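Local atomic coordinates of glyoxalase-related enzyme (Fulvimarina pelagi, PDB entry 3BQX), a protein that is of unknown function but belongs to the glyoxalase-related vicinal oxygen chelate (VOC) superfamily, whose enzymes typically use a metal ion held on a curved beta sheet. Residues H106-G111 with E122-N126. Numbering follows the deposited sequence.
Sequences HGGLRG and EIAFN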
ATOM      1  N   HIS A 106      -5.375  -0.951  20.993  1.00 28.33           N
ATOM      2  CA  HIS A 106      -6.403  -1.865  20.500  1.00 28.42           C
ATOM      3  C   HIS A 106      -6.093  -3.336  20.760  1.00 28.50           C
ATOM      4  O   HIS A 106      -6.666  -4.221  20.123  1.00 29.11           O
ATOM      5  CB  HIS A 106      -6.646  -1.629  19.001  1.00 28.60           C
ATOM      6  CG  HIS A 106      -5.415  -1.736  18.156  1.00 28.51           C
ATOM      7  ND1 HIS A 106      -4.823  -2.943  17.848  1.00 29.06           N
ATOM      8  CD2 HIS A 106      -4.663  -0.784  17.553  1.00 28.96           C
ATOM      9  CE1 HIS A 106      -3.762  -2.729  17.090  1.00 29.87           C
ATOM     10  NE2 HIS A 106      -3.643  -1.429  16.896  1.00 28.83           N
ATOM     11  N   GLY A 107      -5.190  -3.590  21.702  1.00 28.26           N
ATOM     12  CA  GLY A 107      -4.836  -4.957  22.045  1.00 26.55           C
ATOM     13  C   GLY A 107      -3.897  -5.647  21.074  1.00 26.22           C
ATOM     14  O   GLY A 107      -3.575  -5.112  20.010  1.00 26.62           O
ATOM     15  N   GLY A 108      -3.464  -6.849  21.440  1.00 24.92           N
ATOM     16  CA  GLY A 108      -2.560  -7.604  20.594  1.00 23.97           C
ATOM     17  C   GLY A 108      -1.112  -7.235  20.844  1.00 23.52           C
ATOM     18  O   GLY A 108      -0.750  -6.827  21.947  1.00 23.87           O
ATOM     19  N   LEU A 109      -0.280  -7.373  19.817  1.00 21.05           N
ATOM     20  CA  LEU A 109       1.139  -7.052  19.926  1.00 20.92           C
ATOM     21  C   LEU A 109       1.635  -6.579  18.563  1.00 18.93           C
ATOM     22  O   LEU A 109       1.342  -7.208  17.549  1.00 19.57           O
ATOM     23  CB  LEU A 109       1.924  -8.294  20.360  1.00 21.23           C
ATOM     24  CG  LEU A 109       3.438  -8.134  20.533  1.00 22.62           C
ATOM     25  CD1 LEU A 109       3.723  -7.224  21.716  1.00 24.34           C
ATOM     26  CD2 LEU A 109       4.080  -9.497  20.751  1.00 25.02           C
ATOM     27  N   ARG A 110       2.370  -5.474  18.532  1.00 17.28           N
ATOM     28  CA  ARG A 110       2.883  -4.978  17.261  1.00 15.07           C
ATOM     29  C   ARG A 110       4.123  -4.113  17.404  1.00 14.74           C
ATOM     30  O   ARG A 110       4.311  -3.420  18.410  1.00 14.79           O
ATOM     31  CB  ARG A 110       1.791  -4.197  16.510  1.00 16.02           C
ATOM     32  CG  ARG A 110       1.340  -2.894  17.172  1.00 16.40           C
ATOM     33  CD  ARG A 110       2.223  -1.709  16.789  1.00 16.65           C
ATOM     34  NE  ARG A 110       1.847  -0.506  17.532  1.00 16.20           N
ATOM     35  CZ  ARG A 110       2.114  -0.312  18.821  1.00 17.83           C
ATOM     36  NH1 ARG A 110       2.765  -1.239  19.514  1.00 17.24           N
ATOM     37  NH2 ARG A 110       1.714   0.801  19.420  1.00 18.58           N
ATOM     38  N   GLY A 111       4.975  -4.178  16.385  1.00 13.82           N
ATOM     39  CA  GLY A 111       6.194  -3.395  16.346  1.00 14.25           C
ATOM     40  C   GLY A 111       6.361  -2.815  14.952  1.00 14.33           C
ATOM     41  O   GLY A 111       5.563  -3.114  14.060  1.00 13.33           O
ATOM     42  N   GLU A 122       4.601  -2.538   9.705  1.00 11.56           N
ATOM     43  CA  GLU A 122       4.136  -2.884  11.032  1.00 10.28           C
ATOM     44  C   GLU A 122       4.034  -4.403  11.040  1.00 12.29           C
ATOM     45  O   GLU A 122       3.477  -4.987  10.113  1.00 11.86           O
ATOM     46  CB  GLU A 122       2.750  -2.302  11.322  1.00 11.98           C
ATOM     47  CG  GLU A 122       2.150  -2.842  12.627  1.00 13.94           C
ATOM     48  CD  GLU A 122       0.767  -2.304  12.908  1.00 15.09           C
ATOM     49  OE1 GLU A 122       0.102  -1.856  11.951  1.00 17.19           O
ATOM     50  OE2 GLU A 122       0.336  -2.347  14.083  1.00 15.16           O
ATOM     51  N   ILE A 123       4.613  -5.045  12.050  1.00 11.76           N
ATOM     52  CA  ILE A 123       4.506  -6.490  12.179  1.00 12.68           C
ATOM     53  C   ILE A 123       3.564  -6.613  13.360  1.00 12.92           C
ATOM     54  O   ILE A 123       3.883  -6.179  14.467  1.00 13.81           O
ATOM     55  CB  ILE A 123       5.858  -7.156  12.488  1.00 12.89           C
ATOM     56  CG1 ILE A 123       6.870  -6.804  11.390  1.00 13.35           C
ATOM     57  CG2 ILE A 123       5.678  -8.661  12.586  1.00 13.26           C
ATOM     58  CD1 ILE A 123       6.415  -7.143   9.979  1.00 15.83           C
ATOM     59  N   ALA A 124       2.398  -7.196  13.127  1.00 12.37           N
ATOM     60  CA  ALA A 124       1.404  -7.267  14.178  1.00 12.69           C
ATOM     61  C   ALA A 124       0.660  -8.571  14.344  1.00 13.33           C
ATOM     62  O   ALA A 124       0.494  -9.343  13.401  1.00 14.15           O
ATOM     63  CB  ALA A 124       0.381  -6.147  13.966  1.00 16.29           C
ATOM     64  N   PHE A 125       0.216  -8.791  15.576  1.00 14.63           N
ATOM     65  CA  PHE A 125      -0.606  -9.935  15.920  1.00 14.77           C
ATOM     66  C   PHE A 125      -1.922  -9.307  16.370  1.00 16.63           C
ATOM     67  O   PHE A 125      -1.969  -8.634  17.397  1.00 18.60           O
ATOM     68  CB  PHE A 125      -0.005 -10.744  17.073  1.00 15.43           C
ATOM     69  CG  PHE A 125      -0.949 -11.771  17.637  1.00 16.21           C
ATOM     70  CD1 PHE A 125      -1.445 -12.795  16.835  1.00 16.16           C
ATOM     71  CD2 PHE A 125      -1.372 -11.693  18.960  1.00 16.69           C
ATOM     72  CE1 PHE A 125      -2.353 -13.726  17.341  1.00 17.06           C
ATOM     73  CE2 PHE A 125      -2.279 -12.619  19.477  1.00 18.64           C
ATOM     74  CZ  PHE A 125      -2.770 -13.636  18.668  1.00 18.26           C
ATOM     75  N   ASN A 126      -2.970  -9.481  15.572  1.00 17.23           N
ATOM     76  CA  ASN A 126      -4.289  -8.944  15.894  1.00 19.24           C
ATOM     77  C   ASN A 126      -5.276 -10.085  15.679  1.00 19.09           C
ATOM     78  O   ASN A 126      -5.794 -10.278  14.579  1.00 19.38           O
ATOM     79  CB  ASN A 126      -4.644  -7.778  14.971  1.00 21.19           C
ATOM     80  CG  ASN A 126      -5.897  -7.053  15.415  1.00 23.53           C
ATOM     81  OD1 ASN A 126      -6.834  -7.670  15.924  1.00 24.56           O
ATOM     82  ND2 ASN A 126      -5.928  -5.741  15.216  1.00 26.11           N
TER
HETATM   83  O   HOH W   1      -1.211  -0.331  14.943  1.00 23.58           O
HETATM   84  O   HOH W   2      -6.318  -7.292  18.852  1.00 38.64           O
HETATM   85  O   HOH W   3      -2.036  -5.704  17.137  1.00 30.23           O
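Two antiparallel strands pair here at the open end of the beta hairpin formed by strands 109-114 and 120-125, the central pair of a four-stranded mixed sheet. The strand axes approach to 4.6 Å at 172°. Leu109 and Phe125 form one hydrogen-bonded pair (Leu109 N to Phe125 O 3.2 Å, Phe125 N to Leu109 O 2.8 Å), Gly111 and Ile123 the next (Gly111 N to Ile123 O 3.0 Å, Ile123 N to Gly111 O 2.9 Å). Between them, the non-hydrogen-bonded pair Arg110-Ala124 brings its CA atoms to 4.1 Å, with Arg110 CB 3.5 Å from Ala124 CB. The ladder ends at Leu109-Phe125; next to it Gly108 CA makes a CA-H...O contact of 3.4 Å with Phe125 O, and a CB there would strike that carbonyl. Ahead of Gly108, His106 curls back over the hairpin end, its ND1 4.0 Å from Asn126 ND2, and water bridges Gly107 O, weakly, to Phe125 O. Another water hydrogen-bonds to Glu122 OE2 and, weakly, to His106 NE2, on the face carrying Arg110. Arg110 NE lies 4.2 Å from Glu122 OE2, beyond a salt bridge; the guanidinium instead pairs with Asp102 and with Asp59 of the second subunit, tying this face to the dimer. The sheet order 71-76, 120-125, 109-114, 96-102 matches the beta-alpha-beta-beta-beta module of VOC proteins. Strand 71-76 flanks Glu122 and Ala124, strand 96-102 borders Leu109 and Arg110, and helix 83-92 covers the opposite face, packing on Ile123 and Phe125.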